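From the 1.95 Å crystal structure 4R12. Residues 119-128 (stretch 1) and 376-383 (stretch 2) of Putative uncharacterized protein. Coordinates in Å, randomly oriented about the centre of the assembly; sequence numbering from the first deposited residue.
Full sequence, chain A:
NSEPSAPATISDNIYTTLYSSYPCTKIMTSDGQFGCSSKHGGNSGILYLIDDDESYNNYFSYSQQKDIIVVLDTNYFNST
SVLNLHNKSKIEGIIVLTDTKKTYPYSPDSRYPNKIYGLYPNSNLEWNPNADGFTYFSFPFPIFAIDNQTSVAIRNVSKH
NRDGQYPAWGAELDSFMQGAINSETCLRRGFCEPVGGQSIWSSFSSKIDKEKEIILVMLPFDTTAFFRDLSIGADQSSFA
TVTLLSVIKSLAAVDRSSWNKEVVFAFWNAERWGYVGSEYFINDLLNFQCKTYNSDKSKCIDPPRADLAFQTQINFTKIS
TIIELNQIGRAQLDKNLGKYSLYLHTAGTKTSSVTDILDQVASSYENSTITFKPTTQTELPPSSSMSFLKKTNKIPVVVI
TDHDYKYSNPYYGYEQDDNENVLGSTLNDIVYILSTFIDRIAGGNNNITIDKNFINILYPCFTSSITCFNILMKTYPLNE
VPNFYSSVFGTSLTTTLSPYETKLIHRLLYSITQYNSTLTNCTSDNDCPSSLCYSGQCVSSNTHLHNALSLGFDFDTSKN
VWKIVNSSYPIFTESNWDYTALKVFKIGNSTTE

Stretch 1 (119-128) LYPNSNLEWN
Stretch 2 (376-383) TQTELPPS

Both stretches are irregular loop in one chain and together bury 540 Å². No two touching residues are closer than 250 in sequence. Tyr 120 CA lies 7.7 Å from Glu 379 CA, and Trp 127 CA lies 7.0 Å from Pro 381 CA, so the register advances in the same sense along both. A type I turn runs from Tyr 120 (-125/69) to Ser 123, closed by Ser 123 N to Tyr 120 O at 3.0 Å. Ser 123 (-62/145) and Leu 125 (-75/153) are extended; Asn 124 between them (-102/3) is not.

Thr 376 makes no contact with stretch 1. Gln 377 (-85/147; m, m) points toward it. Gln 377 CG lies 3.9 Å from Trp 127 CH2, and Gln 377 NE2 3.9 Å from Leu 125 CD1 (Leu 125 is m, t). Thr 378 (-104/4) points away.

Glu 379 (-121/138; m, t, chi3 4°) brings a strong carboxylate acceptor. OE1 serves both Ser 123 OG (2.7 Å; Ser 123 is t) and water 2 (2.7 Å). Ser 123 OG also accepts from Leu 125 N at 3.0 Å. Glu 379 CB makes a CH-pi contact over the Tyr 120 ring face, 3.8 Å from its centroid. Water 1 accepts from Asn 124 N (2.6 Å) and donates to Glu 379 OE2 (3.1 Å). Water 2 also accepts from Trp 127 NE1 (2.9 Å) and donates to Leu 380 O (2.9 Å).

Leu 380 (-61/148; m, t) points away overall, yet its CB lies 3.8 Å from Tyr 120 OH (chi1 -41°, chi2 -83°). Leu 380 N donates to Tyr 120 OH at 3.1 Å, nearly straight at 164°.

Pro 381 (-74/165, C-gamma endo) and Pro 382 (-52/121, C-gamma exo) rest C-H groups on one electron-rich indole face of Trp 127 (-74/-26; chi1 -71°, chi2 97°). Pro 381 CB is 3.6 Å from the six-membered ring centroid; Pro 382 CD is 3.7 Å from the five-membered one. Ser 383 (p) does not contact stretch 1; its OG donates to Pro 381 O at 3.0 Å.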

# COMPACT_ATOMS: atom_id res chain seq x y z
N LEU A 119 12.23 6.85 13.09
CA LEU A 119 13.45 7.17 13.82
C LEU A 119 13.55 8.60 14.33
O LEU A 119 14.28 8.86 15.28
CB LEU A 119 14.68 6.93 12.94
CG LEU A 119 15.27 5.53 12.86
CD1 LEU A 119 16.53 5.60 12.03
CD2 LEU A 119 15.58 4.98 14.25
N TYR A 120 12.85 9.52 13.69
CA TYR A 120 13.01 10.93 14.01
C TYR A 120 11.68 11.60 14.36
O TYR A 120 11.19 12.45 13.61
CB TYR A 120 13.66 11.66 12.83
CG TYR A 120 14.79 10.88 12.18
CD1 TYR A 120 16.08 10.90 12.71
CD2 TYR A 120 14.57 10.13 11.02
CE1 TYR A 120 17.11 10.18 12.10
CE2 TYR A 120 15.59 9.42 10.42
CZ TYR A 120 16.86 9.45 10.96
OH TYR A 120 17.87 8.74 10.35
N PRO A 121 11.10 11.25 15.52
CA PRO A 121 9.83 11.86 15.93
C PRO A 121 9.88 13.38 16.04
O PRO A 121 8.86 14.03 15.81
CB PRO A 121 9.58 11.23 17.30
CG PRO A 121 10.32 9.94 17.26
CD PRO A 121 11.56 10.22 16.47
N ASN A 122 11.03 13.95 16.37
CA ASN A 122 11.15 15.40 16.51
C ASN A 122 11.69 16.07 15.26
O ASN A 122 12.14 17.22 15.32
CB ASN A 122 12.06 15.78 17.68
CG ASN A 122 11.87 14.89 18.90
OD1 ASN A 122 12.79 14.16 19.29
ND2 ASN A 122 10.70 14.96 19.52
N SER A 123 11.67 15.37 14.13
CA SER A 123 12.25 15.93 12.91
C SER A 123 11.54 17.21 12.46
O SER A 123 10.33 17.34 12.63
CB SER A 123 12.21 14.91 11.76
OG SER A 123 12.77 15.46 10.57
N ASN A 124 12.31 18.13 11.90
CA ASN A 124 11.76 19.34 11.29
C ASN A 124 11.71 19.25 9.77
O ASN A 124 11.33 20.22 9.10
CB ASN A 124 12.57 20.56 11.71
CG ASN A 124 12.31 20.96 13.15
OD1 ASN A 124 11.16 20.97 13.58
ND2 ASN A 124 13.36 21.26 13.89
N LEU A 125 12.11 18.11 9.22
CA LEU A 125 12.09 17.94 7.78
C LEU A 125 10.67 17.74 7.29
O LEU A 125 9.81 17.27 8.03
CB LEU A 125 12.95 16.74 7.35
CG LEU A 125 14.44 16.76 7.70
CD1 LEU A 125 15.10 15.54 7.07
CD2 LEU A 125 15.10 18.04 7.23
N GLU A 126 10.43 18.13 6.04
CA GLU A 126 9.19 17.85 5.35
C GLU A 126 9.52 17.14 4.05
O GLU A 126 9.92 17.79 3.08
CB GLU A 126 8.41 19.13 5.06
CG GLU A 126 8.04 19.91 6.31
CD GLU A 126 7.07 21.03 6.03
OE1 GLU A 126 7.01 21.49 4.86
OE2 GLU A 126 6.37 21.46 6.97
N TRP A 127 9.36 15.82 4.04
CA TRP A 127 9.71 14.99 2.89
C TRP A 127 8.70 15.14 1.75
O TRP A 127 9.03 14.95 0.58
CB TRP A 127 9.82 13.52 3.32
CG TRP A 127 11.01 13.25 4.16
CD1 TRP A 127 11.07 13.18 5.53
CD2 TRP A 127 12.35 13.00 3.70
NE1 TRP A 127 12.37 12.92 5.94
CE2 TRP A 127 13.17 12.80 4.82
CE3 TRP A 127 12.92 12.94 2.42
CZ2 TRP A 127 14.54 12.54 4.72
CZ3 TRP A 127 14.28 12.67 2.31
CH2 TRP A 127 15.07 12.47 3.45
N ASN A 128 7.47 15.50 2.11
CA ASN A 128 6.35 15.65 1.18
C ASN A 128 5.77 17.07 1.35
O ASN A 128 4.62 17.22 1.77
CB ASN A 128 5.31 14.55 1.49
CG ASN A 128 4.16 14.50 0.47
OD1 ASN A 128 4.32 14.81 -0.70
ND2 ASN A 128 2.98 14.08 0.94
N THR A 376 21.90 14.09 0.35
CA THR A 376 22.54 15.19 1.09
C THR A 376 21.90 15.34 2.46
O THR A 376 22.32 16.15 3.31
CB THR A 376 22.43 16.53 0.31
OG1 THR A 376 21.05 16.86 0.11
CG2 THR A 376 23.12 16.42 -1.05
N GLN A 377 20.86 14.54 2.69
CA GLN A 377 20.09 14.62 3.91
C GLN A 377 20.76 13.77 4.99
O GLN A 377 21.38 12.75 4.71
CB GLN A 377 18.64 14.17 3.66
CG GLN A 377 17.90 15.09 2.68
CD GLN A 377 17.99 16.58 3.07
OE1 GLN A 377 18.63 17.38 2.38
NE2 GLN A 377 17.36 16.95 4.18
N THR A 378 20.64 14.23 6.24
CA THR A 378 21.28 13.54 7.36
C THR A 378 20.30 12.72 8.19
O THR A 378 20.68 12.17 9.23
CB THR A 378 22.01 14.53 8.27
OG1 THR A 378 21.12 15.60 8.62
CG2 THR A 378 23.22 15.09 7.54
N GLU A 379 19.05 12.67 7.74
CA GLU A 379 18.03 11.79 8.29
C GLU A 379 17.53 10.88 7.18
O GLU A 379 17.35 11.33 6.05
CB GLU A 379 16.86 12.57 8.89
CG GLU A 379 17.22 13.50 10.05
CD GLU A 379 15.98 14.16 10.65
OE1 GLU A 379 14.85 13.84 10.21
OE2 GLU A 379 16.13 15.01 11.55
N LEU A 380 17.33 9.60 7.47
CA LEU A 380 16.65 8.71 6.53
C LEU A 380 15.23 9.22 6.28
O LEU A 380 14.62 9.82 7.16
CB LEU A 380 16.58 7.28 7.07
CG LEU A 380 17.81 6.38 7.08
CD1 LEU A 380 17.34 5.00 7.42
CD2 LEU A 380 18.53 6.37 5.73
N PRO A 381 14.70 8.99 5.06
CA PRO A 381 13.29 9.29 4.78
C PRO A 381 12.41 8.24 5.44
O PRO A 381 12.94 7.22 5.86
CB PRO A 381 13.21 9.19 3.26
CG PRO A 381 14.26 8.18 2.89
CD PRO A 381 15.39 8.40 3.90
N PRO A 382 11.10 8.50 5.55
CA PRO A 382 10.20 7.49 6.11
C PRO A 382 10.38 6.16 5.39
O PRO A 382 10.24 6.10 4.16
CB PRO A 382 8.80 8.05 5.84
CG PRO A 382 8.99 9.51 5.67
CD PRO A 382 10.37 9.70 5.10
N SER A 383 10.73 5.12 6.13
CA SER A 383 11.06 3.84 5.51
C SER A 383 10.96 2.71 6.53
O SER A 383 11.12 2.93 7.73
CB SER A 383 12.48 3.86 4.92
OG SER A 383 13.42 4.23 5.91
O HOH W 1 14.87 17.88 11.66
O HOH W 2 13.66 12.25 8.44